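Local coordinates for IroE protein (Escherichia coli, PDB 2GZS), which hydrolyses the trilactone ester bonds of enterobactin and its C-glucosylated derivatives, preferring the iron-free siderophores and usually cutting only once to give linear trimers, at residues S14-D19 / Y27-A32. Numbering follows the deposited sequence.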
ATOM      1  N   SER A  14      14.386  -6.145 -10.118  1.00 15.80           N
ATOM      2  CA  SER A  14      14.206  -5.881 -11.540  1.00 16.05           C
ATOM      3  C   SER A  14      13.215  -4.741 -11.695  1.00 19.97           C
ATOM      4  O   SER A  14      12.537  -4.401 -10.699  1.00 17.33           O
ATOM      5  CB  SER A  14      13.809  -7.175 -12.256  1.00 23.87           C
ATOM      6  OG  SER A  14      12.674  -7.720 -11.659  1.00 34.83           O
ATOM      7  N   ALA A  15      13.147  -4.094 -12.847  1.00 17.17           N
ATOM      8  CA  ALA A  15      12.199  -2.977 -13.021  1.00 15.99           C
ATOM      9  C   ALA A  15      11.393  -3.227 -14.296  1.00 23.72           C
ATOM     10  O   ALA A  15      11.942  -3.775 -15.246  1.00 20.08           O
ATOM     11  CB  ALA A  15      12.868  -1.615 -13.084  1.00 21.51           C
ATOM     12  N   THR A  16      10.103  -2.909 -14.311  1.00 14.77           N
ATOM     13  CA  THR A  16       9.246  -3.079 -15.483  1.00 14.66           C
ATOM     14  C   THR A  16       8.431  -1.783 -15.634  1.00 17.79           C
ATOM     15  O   THR A  16       8.335  -0.951 -14.733  1.00 17.58           O
ATOM     16  CB  THR A  16       8.286  -4.250 -15.390  1.00 17.87           C
ATOM     17  OG1 THR A  16       7.351  -4.162 -14.321  1.00 36.65           O
ATOM     18  CG2 THR A  16       9.107  -5.488 -14.992  1.00 29.56           C
ATOM     19  N   SER A  17       7.893  -1.591 -16.839  1.00 15.06           N
ATOM     20  CA  SER A  17       7.189  -0.315 -17.094  1.00 15.21           C
ATOM     21  C   SER A  17       5.793  -0.691 -17.594  1.00 14.67           C
ATOM     22  O   SER A  17       5.590  -1.759 -18.176  1.00 15.16           O
ATOM     23  CB  SER A  17       7.961   0.538 -18.092  1.00 21.10           C
ATOM     24  OG  SER A  17       8.341  -0.255 -19.204  1.00 33.34           O
ATOM     25  N   PHE A  18       4.837   0.219 -17.260  1.00 12.43           N
ATOM     26  CA  PHE A  18       3.471   0.018 -17.733  1.00 12.66           C
ATOM     27  C   PHE A  18       2.899   1.402 -18.065  1.00 11.28           C
ATOM     28  O   PHE A  18       3.464   2.364 -17.597  1.00 12.47           O
ATOM     29  CB  PHE A  18       2.535  -0.635 -16.735  1.00 11.85           C
ATOM     30  CG  PHE A  18       2.932  -2.006 -16.224  1.00 13.59           C
ATOM     31  CD1 PHE A  18       2.307  -3.126 -16.715  1.00 15.78           C
ATOM     32  CD2 PHE A  18       3.955  -2.153 -15.279  1.00 13.66           C
ATOM     33  CE1 PHE A  18       2.760  -4.359 -16.265  1.00 16.33           C
ATOM     34  CE2 PHE A  18       4.382  -3.402 -14.826  1.00 12.93           C
ATOM     35  CZ  PHE A  18       3.757  -4.520 -15.316  1.00 13.74           C
ATOM     36  N   ASP A  19       1.817   1.480 -18.833  1.00 12.83           N
ATOM     37  CA  ASP A  19       1.177   2.753 -19.146  1.00 12.43           C
ATOM     38  C   ASP A  19      -0.260   2.665 -18.680  1.00 11.73           C
ATOM     39  O   ASP A  19      -0.874   1.569 -18.727  1.00 13.38           O
ATOM     40  CB  ASP A  19       1.095   2.997 -20.667  1.00 13.89           C
ATOM     41  CG  ASP A  19       2.478   3.223 -21.243  1.00 22.96           C
ATOM     42  OD1 ASP A  19       3.328   3.800 -20.538  1.00 19.02           O
ATOM     43  OD2 ASP A  19       2.721   2.808 -22.404  1.00 26.92           O
ATOM     44  N   TYR A  27       4.107   4.166 -15.584  1.00 11.10           N
ATOM     45  CA  TYR A  27       4.482   3.508 -14.325  1.00 11.33           C
ATOM     46  C   TYR A  27       5.880   2.900 -14.435  1.00 11.67           C
ATOM     47  O   TYR A  27       6.260   2.381 -15.479  1.00 12.82           O
ATOM     48  CB  TYR A  27       3.454   2.418 -13.906  1.00 11.27           C
ATOM     49  CG  TYR A  27       2.081   3.094 -13.793  1.00 10.48           C
ATOM     50  CD1 TYR A  27       1.621   3.631 -12.620  1.00 11.56           C
ATOM     51  CD2 TYR A  27       1.297   3.171 -14.939  1.00 11.94           C
ATOM     52  CE1 TYR A  27       0.372   4.262 -12.483  1.00 12.43           C
ATOM     53  CE2 TYR A  27       0.053   3.806 -14.844  1.00 12.08           C
ATOM     54  CZ  TYR A  27      -0.385   4.322 -13.659  1.00 12.02           C
ATOM     55  OH  TYR A  27      -1.614   4.958 -13.568  1.00 11.41           O
ATOM     56  N   ARG A  28       6.593   2.948 -13.316  1.00  9.92           N
ATOM     57  CA  ARG A  28       7.906   2.262 -13.200  1.00 10.71           C
ATOM     58  C   ARG A  28       7.803   1.362 -12.008  1.00 10.26           C
ATOM     59  O   ARG A  28       7.499   1.891 -10.930  1.00 11.71           O
ATOM     60  CB  ARG A  28       9.011   3.295 -13.020  1.00 13.00           C
ATOM     61  CG  ARG A  28      10.430   2.654 -12.935  1.00 20.71           C
ATOM     62  CD  ARG A  28      11.433   3.791 -12.998  1.00 37.95           C
ATOM     63  NE  ARG A  28      11.552   4.611 -14.199  1.00 37.15           N
ATOM     64  CZ  ARG A  28      11.981   5.881 -14.128  1.00 40.31           C
ATOM     65  NH1 ARG A  28      12.292   6.389 -12.934  1.00 47.11           N
ATOM     66  NH2 ARG A  28      12.069   6.571 -15.259  1.00 39.93           N
ATOM     67  N   VAL A  29       7.879   0.030 -12.161  1.00 10.63           N
ATOM     68  CA  VAL A  29       7.545  -0.900 -11.090  1.00  8.81           C
ATOM     69  C   VAL A  29       8.818  -1.700 -10.775  1.00 13.38           C
ATOM     70  O   VAL A  29       9.380  -2.352 -11.675  1.00 13.37           O
ATOM     71  CB  VAL A  29       6.398  -1.838 -11.477  1.00 12.56           C
ATOM     72  CG1 VAL A  29       6.126  -2.867 -10.367  1.00 12.45           C
ATOM     73  CG2 VAL A  29       5.188  -0.950 -11.806  1.00  9.03           C
ATOM     74  N   TRP A  30       9.236  -1.615  -9.522  1.00 10.41           N
ATOM     75  CA  TRP A  30      10.410  -2.376  -9.093  1.00 11.67           C
ATOM     76  C   TRP A  30       9.929  -3.589  -8.303  1.00 13.94           C
ATOM     77  O   TRP A  30       9.053  -3.520  -7.422  1.00 12.62           O
ATOM     78  CB  TRP A  30      11.344  -1.586  -8.199  1.00 10.67           C
ATOM     79  CG  TRP A  30      12.031  -0.444  -8.840  1.00 14.20           C
ATOM     80  CD1 TRP A  30      13.291  -0.496  -9.391  1.00 15.99           C
ATOM     81  CD2 TRP A  30      11.575   0.910  -9.016  1.00 12.39           C
ATOM     82  NE1 TRP A  30      13.625   0.747  -9.894  1.00 18.37           N
ATOM     83  CE2 TRP A  30      12.574   1.620  -9.670  1.00 15.01           C
ATOM     84  CE3 TRP A  30      10.355   1.541  -8.649  1.00 11.87           C
ATOM     85  CZ2 TRP A  30      12.445   2.956  -9.984  1.00 19.75           C
ATOM     86  CZ3 TRP A  30      10.230   2.896  -8.979  1.00 14.90           C
ATOM     87  CH2 TRP A  30      11.253   3.581  -9.640  1.00 18.66           C
ATOM     88  N   THR A  31      10.492  -4.750  -8.628  1.00 11.55           N
ATOM     89  CA  THR A  31      10.242  -5.967  -7.879  1.00 11.45           C
ATOM     90  C   THR A  31      11.519  -6.386  -7.147  1.00 12.97           C
ATOM     91  O   THR A  31      12.553  -6.587  -7.816  1.00 14.91           O
ATOM     92  CB  THR A  31       9.724  -7.098  -8.776  1.00 13.56           C
ATOM     93  OG1 THR A  31       8.516  -6.649  -9.426  1.00 17.72           O
ATOM     94  CG2 THR A  31       9.291  -8.303  -7.956  1.00 16.57           C
ATOM     95  N   ALA A  32      11.508  -6.472  -5.835  1.00 11.15           N
ATOM     96  CA  ALA A  32      12.618  -6.863  -5.001  1.00 11.06           C
ATOM     97  C   ALA A  32      12.320  -8.257  -4.483  1.00  9.12           C
ATOM     98  O   ALA A  32      11.365  -8.471  -3.759  1.00 11.06           O
ATOM     99  CB  ALA A  32      12.867  -5.877  -3.839  1.00 12.04           C
TER
HETATM  100  O   HOH W   1       9.387  -5.220 -11.767  1.00 18.76           O
HETATM  101  O   HOH W   2      13.582  -9.114  -9.300  1.00 32.74           O
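With CG of Phe18 anti to its own carbonyl carbon (chi1 -59°) and CG2 of Val29 anti to its carbonyl carbon too, the two side chains meet obliquely, CD2 of Phe18 lying 3.9 Å from CG2 of Val29. The ring of Tyr27 presents its edge to the neighbouring backbone, CD2 of Tyr27 lying 3.5 Å from O of Phe18. That carbonyl also accepts the Tyr27 N-H at 2.8 Å (N to O), whereas Phe18 N hydrogen-bonds to O of Tyr27 from above the carbonyl plane. Two-bond antiparallel pairs also join Thr16 with Val29 and Ser14 with Thr31. These bonds join strands 11-19 and 26-34 as a beta hairpin in the central sheet of this alpha/beta-hydrolase fold, 11-19 outermost within the chain, with helix 117-132 packed against Phe18, Tyr27 and Thr31. Tyr27 OH is hydrogen-bonded to Asp93, and its ring meets Tyr79 and Leu123. An alanine in place of Tyr27 would probably leave Asp93 without its phenol partner and open a gap between Phe18 O, Leu123 and Tyr79. On the face carrying Thr16, Phe18, Val29 and Thr31, one water bridges O of Val29 (2.9 Å from the water) and OG1 of Thr31. On the face carrying Ala15, Arg28 and Trp30, CB of Ala15 makes an off-centre CH-pi contact with the five-membered ring of Trp30, 4.3 Å from its centroid, while CG of Arg28 lies over a face of the indole, toward its rim.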